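Local coordinates for CMP/dCMP-type deaminase domain-containing protein (Aspergillus oryzae RIB40, PDB 7DRY) that probably deaminates a pyrimidine intermediate of riboflavin biosynthesis, using a zinc ion held in a cytidine deaminase (CDA) fold, at residues A[59-64]-A[110-115]. Residues are numbered along the deposited sequence; the frame is centred on the assembly and turned at random.
With ZN (zinc ion), chain B; SO4 (sulfate ion), chain C.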
ATOM      1  N   ASN A  59       6.396   3.682 -14.202  1.00 17.83           N
ATOM      2  CA  ASN A  59       5.362   4.319 -13.387  1.00 16.16           C
ATOM      3  C   ASN A  59       4.784   3.269 -12.446  1.00 15.28           C
ATOM      4  O   ASN A  59       3.724   2.688 -12.687  1.00 17.46           O
ATOM      5  CB  ASN A  59       4.293   4.926 -14.293  1.00 17.46           C
ATOM      6  CG  ASN A  59       3.228   5.693 -13.528  1.00 20.51           C
ATOM      7  OD1 ASN A  59       3.318   5.895 -12.318  1.00 21.58           O
ATOM      8  ND2 ASN A  59       2.210   6.140 -14.250  1.00 19.61           N
ATOM      9  N   THR A  60       5.506   3.016 -11.360  1.00 12.88           N
ATOM     10  CA  THR A  60       5.148   1.962 -10.420  1.00 11.77           C
ATOM     11  C   THR A  60       4.698   2.552  -9.087  1.00 12.63           C
ATOM     12  O   THR A  60       5.282   3.525  -8.591  1.00 13.43           O
ATOM     13  CB  THR A  60       6.321   0.997 -10.189  1.00 11.37           C
ATOM     14  OG1 THR A  60       7.471   1.730  -9.729  1.00 12.86           O
ATOM     15  CG2 THR A  60       6.662   0.253 -11.471  1.00 13.85           C
ATOM     16  N   HIS A  61       3.664   1.954  -8.506  1.00 11.24           N
ATOM     17  CA  HIS A  61       3.151   2.362  -7.207  1.00 12.73           C
ATOM     18  C   HIS A  61       3.828   1.579  -6.084  1.00 11.47           C
ATOM     19  O   HIS A  61       4.502   0.575  -6.308  1.00 10.74           O
ATOM     20  CB  HIS A  61       1.642   2.156  -7.157  1.00 11.50           C
ATOM     21  CG  HIS A  61       0.874   3.183  -7.925  1.00 12.58           C
ATOM     22  ND1 HIS A  61      -0.489   3.341  -7.792  1.00 14.42           N
ATOM     23  CD2 HIS A  61       1.270   4.090  -8.851  1.00 13.54           C
ATOM     24  CE1 HIS A  61      -0.896   4.317  -8.585  1.00 16.72           C
ATOM     25  NE2 HIS A  61       0.151   4.782  -9.246  1.00 18.00           N
ATOM     26  N   ALA A  62       3.629   2.041  -4.845  1.00 10.37           N
ATOM     27  CA  ALA A  62       4.303   1.421  -3.702  1.00  9.62           C
ATOM     28  C   ALA A  62       3.866  -0.025  -3.503  1.00  9.22           C
ATOM     29  O   ALA A  62       4.705  -0.915  -3.283  1.00  9.66           O
ATOM     30  CB  ALA A  62       4.006   2.218  -2.436  1.00  9.97           C
ATOM     31  N   GLU A  63       2.548  -0.272  -3.517  1.00  9.93           N
ATOM     32  CA  GLU A  63       2.058  -1.629  -3.281  1.00 10.36           C
ATOM     33  C   GLU A  63       2.491  -2.546  -4.407  1.00  9.33           C
ATOM     34  O   GLU A  63       2.820  -3.720  -4.176  1.00 10.12           O
ATOM     35  CB  GLU A  63       0.528  -1.618  -3.178  1.00 10.78           C
ATOM     36  CG  GLU A  63      -0.041  -0.620  -2.162  1.00 14.88           C
ATOM     37  CD  GLU A  63      -0.406   0.732  -2.776  1.00 13.83           C
ATOM     38  OE1 GLU A  63       0.480   1.465  -3.246  1.00 12.97           O
ATOM     39  OE2 GLU A  63      -1.597   1.074  -2.787  1.00 20.11           O
ATOM     40  N   GLN A  64       2.476  -2.018  -5.632  1.00 10.83           N
ATOM     41  CA  GLN A  64       2.989  -2.733  -6.795  1.00  9.91           C
ATOM     42  C   GLN A  64       4.444  -3.132  -6.588  1.00  9.45           C
ATOM     43  O   GLN A  64       4.816  -4.296  -6.780  1.00 11.42           O
ATOM     44  CB  GLN A  64       2.846  -1.815  -8.013  1.00 11.95           C
ATOM     45  CG  GLN A  64       3.376  -2.345  -9.332  1.00 14.80           C
ATOM     46  CD  GLN A  64       3.139  -1.360 -10.466  1.00 13.38           C
ATOM     47  OE1 GLN A  64       2.779  -0.202 -10.241  1.00 14.53           O
ATOM     48  NE2 GLN A  64       3.330  -1.823 -11.693  1.00 18.93           N
ATOM     49  N   LEU A 110      -2.617  -1.844 -14.107  1.00 20.06           N
ATOM     50  CA  LEU A 110      -3.598  -2.424 -13.200  1.00 22.42           C
ATOM     51  C   LEU A 110      -3.543  -1.691 -11.864  1.00 20.87           C
ATOM     52  O   LEU A 110      -2.448  -1.490 -11.321  1.00 18.37           O
ATOM     53  CB  LEU A 110      -3.278  -3.898 -12.972  1.00 21.65           C
ATOM     54  CG  LEU A 110      -4.341  -4.665 -12.181  1.00 20.88           C
ATOM     55  CD1 LEU A 110      -5.642  -4.751 -12.973  1.00 22.99           C
ATOM     56  CD2 LEU A 110      -3.849  -6.057 -11.803  1.00 23.58           C
ATOM     57  N   PRO A 111      -4.676  -1.261 -11.313  1.00 17.07           N
ATOM     58  CA  PRO A 111      -4.634  -0.546 -10.034  1.00 15.91           C
ATOM     59  C   PRO A 111      -4.218  -1.461  -8.886  1.00 15.33           C
ATOM     60  O   PRO A 111      -4.194  -2.689  -8.983  1.00 15.49           O
ATOM     61  CB  PRO A 111      -6.055  -0.009  -9.861  1.00 16.93           C
ATOM     62  CG  PRO A 111      -6.612   0.023 -11.259  1.00 20.15           C
ATOM     63  CD  PRO A 111      -6.012  -1.184 -11.929  1.00 18.55           C
ATOM     64  N   CYS A 112      -3.894  -0.827  -7.766  1.00 13.58           N
ATOM     65  CA  CYS A 112      -3.246  -1.544  -6.676  1.00 13.25           C
ATOM     66  C   CYS A 112      -4.230  -2.458  -5.956  1.00 13.49           C
ATOM     67  O   CYS A 112      -3.858  -3.546  -5.514  1.00 13.43           O
ATOM     68  CB  CYS A 112      -2.671  -0.515  -5.707  1.00 14.80           C
ATOM     69  SG  CYS A 112      -1.121   0.187  -6.299  1.00 13.31           S
ATOM     70  N   VAL A 113      -5.496  -2.043  -5.841  1.00 15.48           N
ATOM     71  CA  VAL A 113      -6.481  -2.893  -5.177  1.00 16.00           C
ATOM     72  C   VAL A 113      -6.633  -4.214  -5.918  1.00 15.99           C
ATOM     73  O   VAL A 113      -6.755  -5.281  -5.302  1.00 14.46           O
ATOM     74  CB  VAL A 113      -7.821  -2.153  -5.005  1.00 19.63           C
ATOM     75  CG1 VAL A 113      -8.928  -3.125  -4.627  1.00 27.44           C
ATOM     76  CG2 VAL A 113      -7.691  -1.078  -3.945  1.00 21.50           C
ATOM     77  N   GLN A 114      -6.595  -4.170  -7.252  1.00 15.89           N
ATOM     78  CA  GLN A 114      -6.698  -5.399  -8.029  1.00 16.32           C
ATOM     79  C   GLN A 114      -5.469  -6.282  -7.838  1.00 16.35           C
ATOM     80  O   GLN A 114      -5.592  -7.512  -7.780  1.00 17.22           O
ATOM     81  CB  GLN A 114      -6.925  -5.056  -9.500  1.00 18.95           C
ATOM     82  CG  GLN A 114      -8.335  -4.510  -9.816  1.00 24.80           C
ATOM     83  CD  GLN A 114      -8.464  -2.996  -9.640  1.00 24.87           C
ATOM     84  OE1 GLN A 114      -7.783  -2.390  -8.817  1.00 26.41           O
ATOM     85  NE2 GLN A 114      -9.352  -2.382 -10.421  1.00 29.50           N
ATOM     86  N   ARG A 115      -4.276  -5.676  -7.740  1.00 14.55           N
ATOM     87  CA  ARG A 115      -3.072  -6.444  -7.413  1.00 14.88           C
ATOM     88  C   ARG A 115      -3.199  -7.107  -6.046  1.00 14.07           C
ATOM     89  O   ARG A 115      -2.742  -8.239  -5.850  1.00 14.80           O
ATOM     90  CB  ARG A 115      -1.827  -5.552  -7.432  1.00 13.80           C
ATOM     91  CG  ARG A 115      -1.496  -4.948  -8.774  1.00 15.59           C
ATOM     92  CD  ARG A 115      -0.216  -4.100  -8.675  1.00 16.04           C
ATOM     93  NE  ARG A 115      -0.157  -3.219  -9.823  1.00 18.15           N
ATOM     94  CZ  ARG A 115       0.318  -3.567 -11.015  1.00 21.08           C
ATOM     95  NH1 ARG A 115       0.279  -2.701 -12.016  1.00 24.40           N
ATOM     96  NH2 ARG A 115       0.856  -4.763 -11.197  1.00 22.20           N
TER
HETATM   97 ZN    ZN B 300      -1.878   2.339  -6.675  1.00 14.13          ZN
HETATM   98  S   SO4 C 301      -1.103   6.787 -12.525  1.00 19.78           S
HETATM   99  O1  SO4 C 301      -0.412   6.526 -11.253  1.00 22.19           O
HETATM  100  O2  SO4 C 301      -0.288   7.728 -13.288  1.00 26.40           O
HETATM  101  O3  SO4 C 301      -1.231   5.549 -13.272  1.00 23.28           O
HETATM  102  O4  SO4 C 301      -2.400   7.335 -12.168  1.00 23.65           O
HETATM  103  O   HOH W   1      -2.036   4.055  -4.825  1.00 16.83           O
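H61 and C112 meet at the zinc ion, which H61 ND1 binds at 2.0 Å and C112 SG at 2.3 Å. C102 supplies the third protein ligand and a water the fourth position, at 2.5 Å, so the site has the His-Cys-Cys-water make-up of CDA-fold deaminases. C112 SG lies at the edge of the H61 imidazole, near its plane and 3.5 Å from H61 CB. At the other ring nitrogen, H61 NE2 donates in the ring plane to O1 of a sulfate, probably from the crystallisation liquor, at 2.7 Å; N59 ND2 donates a hydrogen bond to O2 of the same ion.

E63 packs its carboxylate against C112, OE2 lying 3.5 Å from C112 CB. The chain is bent at chi2 (93°), which turns CD back towards the cysteine; in relatives the glutamate of this HxE motif shuttles protons.

Q64 and R115 stack, amide and guanidinium planes 14° apart. Q64 NE2 sits over the rim of one guanidinium face, 3.2 Å from R115 NH1; as both are donors, this is packing and not a hydrogen bond. Q64 OE1 accepts from H61 N at 2.9 Å and also from R105, which fixes the amide, while L110 CB lies above the opposite guanidinium face, also toward its rim.

The contact joins the N-terminal ends of helices 62-73 and 112-117, with H61 and P111 as N-caps; E63 also touches M95 and V97 of strand 91-97, and V113 packs on helix 145-152.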